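Local coordinates for protein O-methyltransferase, putative (Bacillus cereus, PDB 3DUW) that probably transfers a methyl group from S-adenosylmethionine to an oxygen atom of its substrate, and is held here with the product S-adenosyl-L-homocysteine, at residues K48-L53 and F136-A141; Q55-R60 and G160-G165; A204-T207 and G212-G215. One frame throughout, in Å; residues are numbered along the deposited sequence.

Interaction 1 (K48-L53 and F136-A141). With SAH (S-adenosyl-L-homocysteine), chain C.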
ATOM      1  N   LYS A  48       4.292  -2.120   9.512  1.00  7.07           N
ATOM      2  CA  LYS A  48       3.134  -2.998   9.488  1.00  7.85           C
ATOM      3  C   LYS A  48       2.579  -3.115   8.076  1.00  7.34           C
ATOM      4  O   LYS A  48       2.050  -4.159   7.700  1.00  8.41           O
ATOM      5  CB  LYS A  48       2.046  -2.523  10.445  1.00  8.56           C
ATOM      6  CG  LYS A  48       0.951  -3.564  10.582  1.00  9.56           C
ATOM      7  CD  LYS A  48       0.118  -3.366  11.822  1.00 10.29           C
ATOM      8  CE  LYS A  48      -0.833  -4.536  12.004  1.00 10.80           C
ATOM      9  NZ  LYS A  48      -1.670  -4.354  13.211  1.00 11.05           N
ATOM     10  N   PHE A  49       2.698  -2.047   7.291  1.00  7.38           N
ATOM     11  CA  PHE A  49       2.245  -2.086   5.908  1.00  6.86           C
ATOM     12  C   PHE A  49       3.045  -3.179   5.197  1.00  6.81           C
ATOM     13  O   PHE A  49       2.486  -3.993   4.461  1.00  7.79           O
ATOM     14  CB  PHE A  49       2.495  -0.742   5.219  1.00  7.17           C
ATOM     15  CG  PHE A  49       2.185  -0.756   3.750  1.00  7.89           C
ATOM     16  CD1 PHE A  49       0.877  -0.615   3.297  1.00  9.86           C
ATOM     17  CD2 PHE A  49       3.197  -0.957   2.819  1.00 10.41           C
ATOM     18  CE1 PHE A  49       0.585  -0.677   1.933  1.00 11.49           C
ATOM     19  CE2 PHE A  49       2.912  -1.022   1.456  1.00 11.87           C
ATOM     20  CZ  PHE A  49       1.604  -0.882   1.015  1.00 12.87           C
ATOM     21  N   LEU A  50       4.357  -3.193   5.409  1.00  6.89           N
ATOM     22  CA  LEU A  50       5.198  -4.206   4.781  1.00  7.23           C
ATOM     23  C   LEU A  50       4.811  -5.611   5.238  1.00  7.95           C
ATOM     24  O   LEU A  50       4.692  -6.524   4.424  1.00  8.31           O
ATOM     25  CB  LEU A  50       6.670  -3.954   5.100  1.00  7.50           C
ATOM     26  CG  LEU A  50       7.287  -2.715   4.443  1.00  6.92           C
ATOM     27  CD1 LEU A  50       8.680  -2.511   5.003  1.00  8.91           C
ATOM     28  CD2 LEU A  50       7.340  -2.875   2.927  1.00  8.49           C
ATOM     29  N   GLN A  51       4.617  -5.786   6.540  1.00  7.86           N
ATOM     30  CA  GLN A  51       4.240  -7.090   7.068  1.00  8.67           C
ATOM     31  C   GLN A  51       2.944  -7.577   6.427  1.00  7.99           C
ATOM     32  O   GLN A  51       2.845  -8.723   5.989  1.00  8.73           O
ATOM     33  CB  GLN A  51       4.056  -7.003   8.578  1.00  8.80           C
ATOM     34  CG  GLN A  51       3.722  -8.317   9.245  1.00 11.82           C
ATOM     35  CD  GLN A  51       3.574  -8.149  10.733  1.00 14.67           C
ATOM     36  OE1 GLN A  51       2.596  -7.586  11.207  1.00 18.72           O
ATOM     37  NE2 GLN A  51       4.563  -8.611  11.478  1.00 18.71           N
ATOM     38  N   LEU A  52       1.946  -6.702   6.380  1.00  8.14           N
ATOM     39  CA  LEU A  52       0.664  -7.068   5.801  1.00  8.80           C
ATOM     40  C   LEU A  52       0.782  -7.381   4.315  1.00  8.18           C
ATOM     41  O   LEU A  52       0.151  -8.318   3.829  1.00  8.90           O
ATOM     42  CB  LEU A  52      -0.357  -5.951   6.036  1.00  8.89           C
ATOM     43  CG  LEU A  52      -0.766  -5.770   7.505  1.00  8.61           C
ATOM     44  CD1 LEU A  52      -1.594  -4.504   7.659  1.00 10.71           C
ATOM     45  CD2 LEU A  52      -1.541  -6.994   7.985  1.00 12.53           C
ATOM     46  N   LEU A  53       1.597  -6.621   3.587  1.00  8.50           N
ATOM     47  CA  LEU A  53       1.741  -6.878   2.161  1.00  7.95           C
ATOM     48  C   LEU A  53       2.387  -8.244   1.946  1.00  8.35           C
ATOM     49  O   LEU A  53       2.030  -8.969   1.017  1.00  9.20           O
ATOM     50  CB  LEU A  53       2.577  -5.783   1.495  1.00  8.91           C
ATOM     51  CG  LEU A  53       2.467  -5.736  -0.034  1.00 10.27           C
ATOM     52  CD1 LEU A  53       1.007  -5.566  -0.451  1.00 11.89           C
ATOM     53  CD2 LEU A  53       3.322  -4.594  -0.568  1.00 11.95           C
ATOM     54  N   PHE A 136       9.335 -11.275  -2.850  1.00  9.66           N
ATOM     55  CA  PHE A 136       9.098  -9.937  -2.311  1.00  9.47           C
ATOM     56  C   PHE A 136      10.463  -9.288  -2.099  1.00  8.86           C
ATOM     57  O   PHE A 136      11.331  -9.861  -1.442  1.00  8.70           O
ATOM     58  CB  PHE A 136       8.334 -10.067  -0.989  1.00  9.49           C
ATOM     59  CG  PHE A 136       7.786  -8.775  -0.459  1.00  9.09           C
ATOM     60  CD1 PHE A 136       8.621  -7.835   0.136  1.00  9.18           C
ATOM     61  CD2 PHE A 136       6.424  -8.509  -0.530  1.00  8.63           C
ATOM     62  CE1 PHE A 136       8.104  -6.648   0.657  1.00  9.94           C
ATOM     63  CE2 PHE A 136       5.900  -7.327  -0.014  1.00  9.99           C
ATOM     64  CZ  PHE A 136       6.743  -6.396   0.581  1.00 10.74           C
ATOM     65  N   ILE A 137      10.649  -8.095  -2.654  1.00  8.65           N
ATOM     66  CA  ILE A 137      11.925  -7.395  -2.550  1.00  8.27           C
ATOM     67  C   ILE A 137      11.732  -5.968  -2.037  1.00  7.90           C
ATOM     68  O   ILE A 137      10.959  -5.190  -2.607  1.00  7.95           O
ATOM     69  CB  ILE A 137      12.627  -7.368  -3.927  1.00  8.35           C
ATOM     70  CG1 ILE A 137      12.762  -8.803  -4.456  1.00  9.86           C
ATOM     71  CG2 ILE A 137      13.991  -6.704  -3.818  1.00  9.47           C
ATOM     72  CD1 ILE A 137      13.300  -8.900  -5.863  1.00 11.77           C
ATOM     73  N   PHE A 138      12.434  -5.636  -0.957  1.00  6.85           N
ATOM     74  CA  PHE A 138      12.348  -4.314  -0.344  1.00  6.93           C
ATOM     75  C   PHE A 138      13.672  -3.594  -0.555  1.00  6.46           C
ATOM     76  O   PHE A 138      14.706  -4.020  -0.039  1.00  7.54           O
ATOM     77  CB  PHE A 138      12.042  -4.453   1.156  1.00  6.89           C
ATOM     78  CG  PHE A 138      11.876  -3.139   1.879  1.00  6.45           C
ATOM     79  CD1 PHE A 138      11.122  -2.109   1.325  1.00  6.59           C
ATOM     80  CD2 PHE A 138      12.450  -2.944   3.132  1.00  7.14           C
ATOM     81  CE1 PHE A 138      10.942  -0.902   2.011  1.00  6.65           C
ATOM     82  CE2 PHE A 138      12.275  -1.745   3.822  1.00  6.45           C
ATOM     83  CZ  PHE A 138      11.519  -0.722   3.260  1.00  6.96           C
ATOM     84  N   ILE A 139      13.636  -2.522  -1.339  1.00  7.00           N
ATOM     85  CA  ILE A 139      14.828  -1.737  -1.638  1.00  7.15           C
ATOM     86  C   ILE A 139      14.835  -0.527  -0.714  1.00  7.78           C
ATOM     87  O   ILE A 139      14.034   0.398  -0.877  1.00  6.86           O
ATOM     88  CB  ILE A 139      14.831  -1.295  -3.112  1.00  7.83           C
ATOM     89  CG1 ILE A 139      14.687  -2.526  -4.012  1.00  8.04           C
ATOM     90  CG2 ILE A 139      16.120  -0.556  -3.428  1.00  7.59           C
ATOM     91  CD1 ILE A 139      14.612  -2.216  -5.495  1.00  8.86           C
ATOM     92  N   ASP A 140      15.749  -0.538   0.251  1.00  7.36           N
ATOM     93  CA  ASP A 140      15.818   0.527   1.243  1.00  6.84           C
ATOM     94  C   ASP A 140      17.238   0.770   1.754  1.00  6.75           C
ATOM     95  O   ASP A 140      17.471   0.819   2.962  1.00  6.97           O
ATOM     96  CB  ASP A 140      14.891   0.162   2.409  1.00  7.21           C
ATOM     97  CG  ASP A 140      14.635   1.318   3.349  1.00  7.24           C
ATOM     98  OD1 ASP A 140      14.647   2.477   2.895  1.00  7.60           O
ATOM     99  OD2 ASP A 140      14.395   1.060   4.546  1.00  7.42           O
ATOM    100  N   ALA A 141      18.178   0.935   0.829  1.00  7.95           N
ATOM    101  CA  ALA A 141      19.569   1.173   1.196  1.00  7.54           C
ATOM    102  C   ALA A 141      20.014   2.548   0.702  1.00  7.83           C
ATOM    103  O   ALA A 141      19.377   3.556   1.012  1.00  9.72           O
ATOM    104  CB  ALA A 141      20.450   0.073   0.604  1.00  8.32           C
TER
HETATM  105  N   SAH C 224      15.124  -0.629   5.959  1.00 11.93           N
HETATM  106  CA  SAH C 224      15.758  -0.476   7.321  1.00 10.12           C
HETATM  107  CB  SAH C 224      16.667   0.706   7.347  1.00  9.75           C
HETATM  108  CG  SAH C 224      17.842   0.715   6.397  1.00  8.77           C
HETATM  109  SD  SAH C 224      18.608   2.393   6.411  1.00  8.66           S
HETATM  110  C   SAH C 224      14.609  -0.229   8.356  1.00  9.76           C
HETATM  111  O   SAH C 224      13.452  -0.123   7.941  1.00  9.82           O
HETATM  112  OXT SAH C 224      14.952  -0.157   9.590  1.00 12.97           O
HETATM  113  C5' SAH C 224      19.663   2.236   5.027  1.00  9.29           C
HETATM  114  C4' SAH C 224      20.808   1.141   5.278  1.00  8.72           C
HETATM  115  O4' SAH C 224      21.507   1.179   4.036  1.00  9.36           O
HETATM  116  C3' SAH C 224      21.873   1.492   6.307  1.00  8.29           C
HETATM  117  O3' SAH C 224      21.951   0.518   7.352  1.00  8.39           O
HETATM  118  C2' SAH C 224      23.181   1.601   5.425  1.00  9.79           C
HETATM  119  O2' SAH C 224      24.361   1.260   6.138  1.00  8.87           O
HETATM  120  C1' SAH C 224      22.857   0.675   4.271  1.00  8.67           C
HETATM  121  N9  SAH C 224      23.579   0.816   3.149  1.00  9.34           N
HETATM  122  C8  SAH C 224      24.092   1.922   2.492  1.00 10.28           C
HETATM  123  N7  SAH C 224      24.753   1.662   1.409  1.00  9.37           N
HETATM  124  C5  SAH C 224      24.697   0.251   1.295  1.00 10.11           C
HETATM  125  C6  SAH C 224      25.241  -0.643   0.301  1.00  9.79           C
HETATM  126  N6  SAH C 224      25.948  -0.236  -0.762  1.00 12.54           N
HETATM  127  N1  SAH C 224      24.984  -1.973   0.515  1.00 11.81           N
HETATM  128  C2  SAH C 224      24.269  -2.434   1.583  1.00 10.36           C
HETATM  129  N3  SAH C 224      23.734  -1.612   2.554  1.00 11.06           N
HETATM  130  C4  SAH C 224      23.987  -0.286   2.346  1.00  8.92           C

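Interaction 2 (Q55-R60 and G160-G165)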
ATOM      1  N   GLN A  55       2.061 -10.787   3.894  1.00  9.48           N
ATOM      2  CA  GLN A  55       1.026 -11.777   4.181  1.00 10.38           C
ATOM      3  C   GLN A  55       0.026 -11.872   3.034  1.00 11.07           C
ATOM      4  O   GLN A  55      -0.407 -12.966   2.672  1.00 12.47           O
ATOM      5  CB  GLN A  55       0.305 -11.426   5.486  1.00 11.22           C
ATOM      6  CG  GLN A  55       1.239 -11.358   6.687  1.00 14.23           C
ATOM      7  CD  GLN A  55       0.534 -10.995   7.976  1.00 16.06           C
ATOM      8  OE1 GLN A  55      -0.242 -10.042   8.026  1.00 19.10           O
ATOM      9  NE2 GLN A  55       0.816 -11.745   9.034  1.00 18.30           N
ATOM     10  N   ILE A  56      -0.328 -10.729   2.452  1.00 10.38           N
ATOM     11  CA  ILE A  56      -1.277 -10.703   1.346  1.00 11.77           C
ATOM     12  C   ILE A  56      -0.722 -11.468   0.154  1.00 12.39           C
ATOM     13  O   ILE A  56      -1.439 -12.233  -0.494  1.00 12.95           O
ATOM     14  CB  ILE A  56      -1.604  -9.255   0.934  1.00 10.08           C
ATOM     15  CG1 ILE A  56      -2.387  -8.578   2.058  1.00  9.98           C
ATOM     16  CG2 ILE A  56      -2.407  -9.239  -0.359  1.00 11.20           C
ATOM     17  CD1 ILE A  56      -2.555  -7.091   1.886  1.00 10.02           C
ATOM     18  N   GLN A  57       0.556 -11.271  -0.138  1.00 11.97           N
ATOM     19  CA  GLN A  57       1.170 -11.982  -1.247  1.00 14.76           C
ATOM     20  C   GLN A  57       1.460 -13.430  -0.882  1.00 14.62           C
ATOM     21  O   GLN A  57       1.533 -14.291  -1.757  1.00 16.62           O
ATOM     22  CB  GLN A  57       2.484 -11.329  -1.663  1.00 14.96           C
ATOM     23  CG  GLN A  57       3.261 -12.212  -2.627  1.00 17.52           C
ATOM     24  CD  GLN A  57       4.579 -11.631  -3.052  1.00 19.32           C
ATOM     25  OE1 GLN A  57       5.367 -11.175  -2.224  1.00 19.91           O
ATOM     26  NE2 GLN A  57       4.840 -11.657  -4.356  1.00 16.72           N
ATOM     27  N   GLY A  58       1.630 -13.694   0.409  1.00 14.36           N
ATOM     28  CA  GLY A  58       1.952 -15.043   0.835  1.00 13.48           C
ATOM     29  C   GLY A  58       3.393 -15.317   0.448  1.00 13.63           C
ATOM     30  O   GLY A  58       3.747 -16.427   0.047  1.00 15.26           O
ATOM     31  N   ALA A  59       4.229 -14.286   0.559  1.00 13.19           N
ATOM     32  CA  ALA A  59       5.640 -14.394   0.211  1.00 12.74           C
ATOM     33  C   ALA A  59       6.334 -15.440   1.064  1.00 13.74           C
ATOM     34  O   ALA A  59       6.023 -15.597   2.244  1.00 13.86           O
ATOM     35  CB  ALA A  59       6.327 -13.045   0.382  1.00 12.20           C
ATOM     36  N   ARG A  60       7.288 -16.139   0.458  1.00 14.19           N
ATOM     37  CA  ARG A  60       8.033 -17.177   1.149  1.00 15.03           C
ATOM     38  C   ARG A  60       9.536 -16.926   1.081  1.00 13.67           C
ATOM     39  O   ARG A  60      10.298 -17.501   1.854  1.00 14.61           O
ATOM     40  CB  ARG A  60       7.700 -18.543   0.540  1.00 17.10           C
ATOM     41  CG  ARG A  60       8.279 -19.724   1.295  1.00 19.79           C
ATOM     42  CD  ARG A  60       7.250 -20.837   1.440  1.00 20.39           C
ATOM     43  NE  ARG A  60       6.718 -21.277   0.154  1.00 23.70           N
ATOM     44  CZ  ARG A  60       5.789 -22.219   0.015  1.00 22.49           C
ATOM     45  NH1 ARG A  60       5.287 -22.821   1.084  1.00 24.21           N
ATOM     46  NH2 ARG A  60       5.365 -22.565  -1.193  1.00 23.24           N
ATOM     47  N   GLY A 160       5.219 -12.233 -10.744  1.00 12.97           N
ATOM     48  CA  GLY A 160       4.400 -12.041  -9.562  1.00 12.82           C
ATOM     49  C   GLY A 160       5.160 -11.418  -8.405  1.00 11.50           C
ATOM     50  O   GLY A 160       4.558 -11.029  -7.411  1.00 11.85           O
ATOM     51  N   THR A 161       6.480 -11.325  -8.526  1.00 10.84           N
ATOM     52  CA  THR A 161       7.294 -10.728  -7.470  1.00  9.72           C
ATOM     53  C   THR A 161       6.873  -9.290  -7.196  1.00  9.56           C
ATOM     54  O   THR A 161       6.600  -8.522  -8.119  1.00  9.85           O
ATOM     55  CB  THR A 161       8.795 -10.735  -7.844  1.00  9.55           C
ATOM     56  OG1 THR A 161       9.296 -12.076  -7.772  1.00 11.77           O
ATOM     57  CG2 THR A 161       9.599  -9.849  -6.898  1.00  9.62           C
ATOM     58  N   VAL A 162       6.813  -8.942  -5.916  1.00  9.72           N
ATOM     59  CA  VAL A 162       6.460  -7.592  -5.500  1.00  9.63           C
ATOM     60  C   VAL A 162       7.745  -6.863  -5.120  1.00  8.65           C
ATOM     61  O   VAL A 162       8.600  -7.422  -4.431  1.00  8.75           O
ATOM     62  CB  VAL A 162       5.525  -7.608  -4.272  1.00 10.40           C
ATOM     63  CG1 VAL A 162       5.324  -6.187  -3.743  1.00 10.56           C
ATOM     64  CG2 VAL A 162       4.190  -8.226  -4.646  1.00 13.19           C
ATOM     65  N   ILE A 163       7.888  -5.630  -5.593  1.00  8.23           N
ATOM     66  CA  ILE A 163       9.055  -4.818  -5.276  1.00  8.86           C
ATOM     67  C   ILE A 163       8.581  -3.522  -4.634  1.00  7.92           C
ATOM     68  O   ILE A 163       7.734  -2.820  -5.190  1.00  9.26           O
ATOM     69  CB  ILE A 163       9.867  -4.456  -6.544  1.00  8.51           C
ATOM     70  CG1 ILE A 163      10.377  -5.728  -7.226  1.00  9.00           C
ATOM     71  CG2 ILE A 163      11.035  -3.545  -6.172  1.00 10.58           C
ATOM     72  CD1 ILE A 163      11.009  -5.488  -8.589  1.00 10.41           C
ATOM     73  N   ILE A 164       9.102  -3.223  -3.449  1.00  7.80           N
ATOM     74  CA  ILE A 164       8.760  -1.987  -2.760  1.00  7.38           C
ATOM     75  C   ILE A 164      10.035  -1.168  -2.670  1.00  6.79           C
ATOM     76  O   ILE A 164      11.065  -1.673  -2.213  1.00  7.22           O
ATOM     77  CB  ILE A 164       8.269  -2.232  -1.317  1.00  6.97           C
ATOM     78  CG1 ILE A 164       6.929  -2.974  -1.329  1.00  7.58           C
ATOM     79  CG2 ILE A 164       8.140  -0.897  -0.583  1.00  7.28           C
ATOM     80  CD1 ILE A 164       5.780  -2.165  -1.899  1.00 11.20           C
ATOM     81  N   GLY A 165       9.971   0.078  -3.134  1.00  6.21           N
ATOM     82  CA  GLY A 165      11.116   0.970  -3.059  1.00  6.33           C
ATOM     83  C   GLY A 165      10.734   2.097  -2.119  1.00  7.18           C
ATOM     84  O   GLY A 165       9.811   2.855  -2.408  1.00  7.25           O
TER

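Interaction 3 (A204-T207 and G212-G215)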
ATOM      1  N   ALA A 204       3.238   4.819  -7.344  1.00  6.63           N
ATOM      2  CA  ALA A 204       3.931   5.384  -6.197  1.00  6.25           C
ATOM      3  C   ALA A 204       2.946   6.234  -5.420  1.00  6.47           C
ATOM      4  O   ALA A 204       2.150   6.969  -6.009  1.00  7.28           O
ATOM      5  CB  ALA A 204       5.118   6.243  -6.637  1.00  8.17           C
ATOM      6  N   LEU A 205       2.977   6.106  -4.100  1.00  6.25           N
ATOM      7  CA  LEU A 205       2.116   6.908  -3.245  1.00  6.84           C
ATOM      8  C   LEU A 205       3.010   7.810  -2.409  1.00  6.94           C
ATOM      9  O   LEU A 205       4.069   7.389  -1.938  1.00  7.66           O
ATOM     10  CB  LEU A 205       1.265   6.031  -2.315  1.00  7.32           C
ATOM     11  CG  LEU A 205       0.225   5.104  -2.952  1.00  7.56           C
ATOM     12  CD1 LEU A 205      -0.566   4.394  -1.857  1.00  8.62           C
ATOM     13  CD2 LEU A 205      -0.711   5.906  -3.849  1.00  9.08           C
ATOM     14  N   GLN A 206       2.599   9.064  -2.260  1.00  6.84           N
ATOM     15  CA  GLN A 206       3.337  10.009  -1.439  1.00  7.11           C
ATOM     16  C   GLN A 206       2.736   9.846  -0.052  1.00  7.58           C
ATOM     17  O   GLN A 206       1.514   9.765   0.092  1.00  7.12           O
ATOM     18  CB  GLN A 206       3.108  11.442  -1.911  1.00  7.95           C
ATOM     19  CG  GLN A 206       3.413  11.691  -3.370  1.00  8.30           C
ATOM     20  CD  GLN A 206       3.141  13.129  -3.752  1.00  8.02           C
ATOM     21  OE1 GLN A 206       3.710  14.050  -3.168  1.00  8.47           O
ATOM     22  NE2 GLN A 206       2.267  13.332  -4.724  1.00  7.03           N
ATOM     23  N   THR A 207       3.582   9.789   0.967  1.00  7.21           N
ATOM     24  CA  THR A 207       3.088   9.629   2.323  1.00  7.94           C
ATOM     25  C   THR A 207       3.637  10.683   3.260  1.00  7.33           C
ATOM     26  O   THR A 207       4.676  11.291   2.998  1.00  7.71           O
ATOM     27  CB  THR A 207       3.472   8.252   2.922  1.00  7.87           C
ATOM     28  OG1 THR A 207       4.895   8.181   3.113  1.00  8.02           O
ATOM     29  CG2 THR A 207       3.025   7.124   2.002  1.00  9.12           C
ATOM     30  N   GLY A 212       8.092  12.487   8.188  1.00 10.32           N
ATOM     31  CA  GLY A 212       8.005  13.616   7.287  1.00  9.91           C
ATOM     32  C   GLY A 212       7.276  13.285   6.001  1.00  9.89           C
ATOM     33  O   GLY A 212       6.478  12.348   5.939  1.00  9.37           O
ATOM     34  N   TYR A 213       7.578  14.059   4.969  1.00  9.47           N
ATOM     35  CA  TYR A 213       6.958  13.919   3.659  1.00  8.84           C
ATOM     36  C   TYR A 213       7.869  13.116   2.737  1.00  8.33           C
ATOM     37  O   TYR A 213       8.970  13.549   2.404  1.00  8.84           O
ATOM     38  CB  TYR A 213       6.681  15.333   3.129  1.00  8.46           C
ATOM     39  CG  TYR A 213       6.329  15.471   1.666  1.00  9.07           C
ATOM     40  CD1 TYR A 213       5.542  14.525   1.006  1.00  8.63           C
ATOM     41  CD2 TYR A 213       6.757  16.587   0.949  1.00  9.58           C
ATOM     42  CE1 TYR A 213       5.196  14.692  -0.335  1.00  8.11           C
ATOM     43  CE2 TYR A 213       6.416  16.764  -0.377  1.00  8.77           C
ATOM     44  CZ  TYR A 213       5.641  15.817  -1.016  1.00  8.80           C
ATOM     45  OH  TYR A 213       5.337  16.004  -2.337  1.00  8.87           O
ATOM     46  N   ASP A 214       7.409  11.931   2.345  1.00  8.42           N
ATOM     47  CA  ASP A 214       8.184  11.044   1.482  1.00  7.42           C
ATOM     48  C   ASP A 214       7.218  10.187   0.663  1.00  6.77           C
ATOM     49  O   ASP A 214       6.163  10.661   0.253  1.00  7.74           O
ATOM     50  CB  ASP A 214       9.101  10.161   2.343  1.00  7.75           C
ATOM     51  CG  ASP A 214      10.401   9.790   1.644  1.00  7.20           C
ATOM     52  OD1 ASP A 214      10.446   9.794   0.391  1.00  7.25           O
ATOM     53  OD2 ASP A 214      11.376   9.475   2.360  1.00  7.72           O
ATOM     54  N   GLY A 215       7.570   8.930   0.426  1.00  7.04           N
ATOM     55  CA  GLY A 215       6.696   8.079  -0.357  1.00  7.31           C
ATOM     56  C   GLY A 215       7.374   6.796  -0.789  1.00  6.31           C
ATOM     57  O   GLY A 215       8.570   6.611  -0.580  1.00  6.97           O
TER
HETATM   58  O   HOH W   1       6.387   9.558   5.166  1.00  9.15           O

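Interaction 1 (K48-L53 and F136-A141)
L50 and L53, one turn apart on helix 44-57, meet the phenyl rings of F136 and F138, which alternate along strand 136-139, and so pack a helix against the Rossmann-like sheet of a class I methyltransferase. Helix and strand segments run nearly antiparallel, at 161°, with their axes 11.0 Å apart at the closest, a gap bridged entirely by side chains. The two rings are used in different ways. That of F138 offers a face: L50 CD1 lies over it, 3.9 Å from the F138 ring centroid and 17° off the ring normal, a CH-pi contact. The ring of F136 offers its edge instead, with L53 CG near the ring plane and 3.8 Å from F136 CE2. In both pairs the side chains cross at about a right angle. The second branch of L50 lies between the rings, L50 CD2 being 4.2 Å from F138 CD1 and 4.3 Å from F136 CZ. With CG anti to the backbone N (chi1 -178°), the ring of F138 is set against L50 CD1, and D140 CB lies over the opposite face, toward its rim. F138 is itself a residue of the cofactor pocket, where V42 and S72 also border it. Beyond the strand end D140 supplies one of the polar groups of the site; its OD1 forms a salt bridge with K143. D140 OD2 and the amino N of S-adenosyl-L-homocysteine are modelled 2.3 Å apart, shorter than an ordinary hydrogen bond, so the pairing is likely but its exact length doubtful.

Interaction 2 (Q55-R60 and G160-G165)
A polar side chain, Q57, does nearly all the touching between the end of helix 44-57 and the start of strand 162-166, and it lays its amide against the methyl group of a valine. CG stands anti to the backbone N (chi1 169°) and the chain stays extended beyond it, which carries the amide across to V162. There the two side chains slide past each other in opposite directions: V162 CG2 packs 3.5 Å from Q57 NE2 and 3.8 Å from Q57 CD, while Q57 OE1 lies farther off, at 4.0 Å from V162 CG2. Q57 NE2 is hydrogen-bonded to the carbonyl O of D135, just before strand 136-139, and also lies 3.1 Å from G160 O. The amide nitrogen thus keeps a hydrogen-bond partner while the amide packs on a methyl, across a small surface of 108 Å² in all. Immediately after Q57 the helix closes in a Schellman motif, in which G58, with positive phi, is the C-prime residue; A59 N bonds to V54 O and G58 N to Q55 O. The contact is plain packing away from the cofactor. V162 also touches F136 of the adjacent strand 136-139 and L53 one turn back on helix 44-57, while I56 of the second subunit packs on both Q57 and V162, so that this helix end lies between its own sheet and the neighbouring chain.

Interaction 3 (A204-T207 and G212-G215)
Q206 and Y213 lie side by side, pointing the same way, where Y213 leads into strand 214-221 of the antiparallel beta hairpin it forms with strand 200-209. From its root, Q206 CB passes 3.8 Å from D214 O and 4.2 Å from Y213 CE1. CG is turned beside the backbone N (chi1 -55°) and the chain then runs extended along the tyrosine, its amide plane 36° from that of the ring. Q206 CD comes to 3.9 Å from Y213 OH. At the tip, Q206 OE1 lies at the ring edge and accepts a hydrogen bond of 2.7 Å from Y213 OH, nearly along the C=O axis. The other tip atom, Q206 NE2, serves the interface: it bonds to W7 O and D11 OD1 of the second subunit, whose W7 also meets Y213 edge-to-face. The backbones are joined at T207 and D214, a hydrogen-bonded pair in which T207 N donates to D214 O and D214 N to T207 O. Next along, Q206 and G215 form a non-hydrogen-bonded pair whose CA atoms come within 4.0 Å, a closeness in keeping with the missing side chain of G215. T207 OG1 and a water are hydrogen-bonded at 2.9 Å, and the same water donates to G212 O, 2.9 Å away.

In the fold
The three contacts show how one sheet can be read outward from the pocket. Interactions 1 and 2, with centres 8 Å apart, share helix 44-57 and touch directly: I137 N lies 2.8 Å from V162 O and I137 O 2.8 Å from I164 N, probable hydrogen bonds that pair their strands. Interaction 1 alone carries residues of the cofactor pocket; interaction 2 lies away from it. Interaction 3 belongs to the hairpin at the edge of the sheet within this chain, which continues into the second subunit. Its centre is 15 Å from that of interaction 1 and 20 Å from that of interaction 2, and the side chain of D214 is about 11 Å from the bound SAH. All three reach the second subunit.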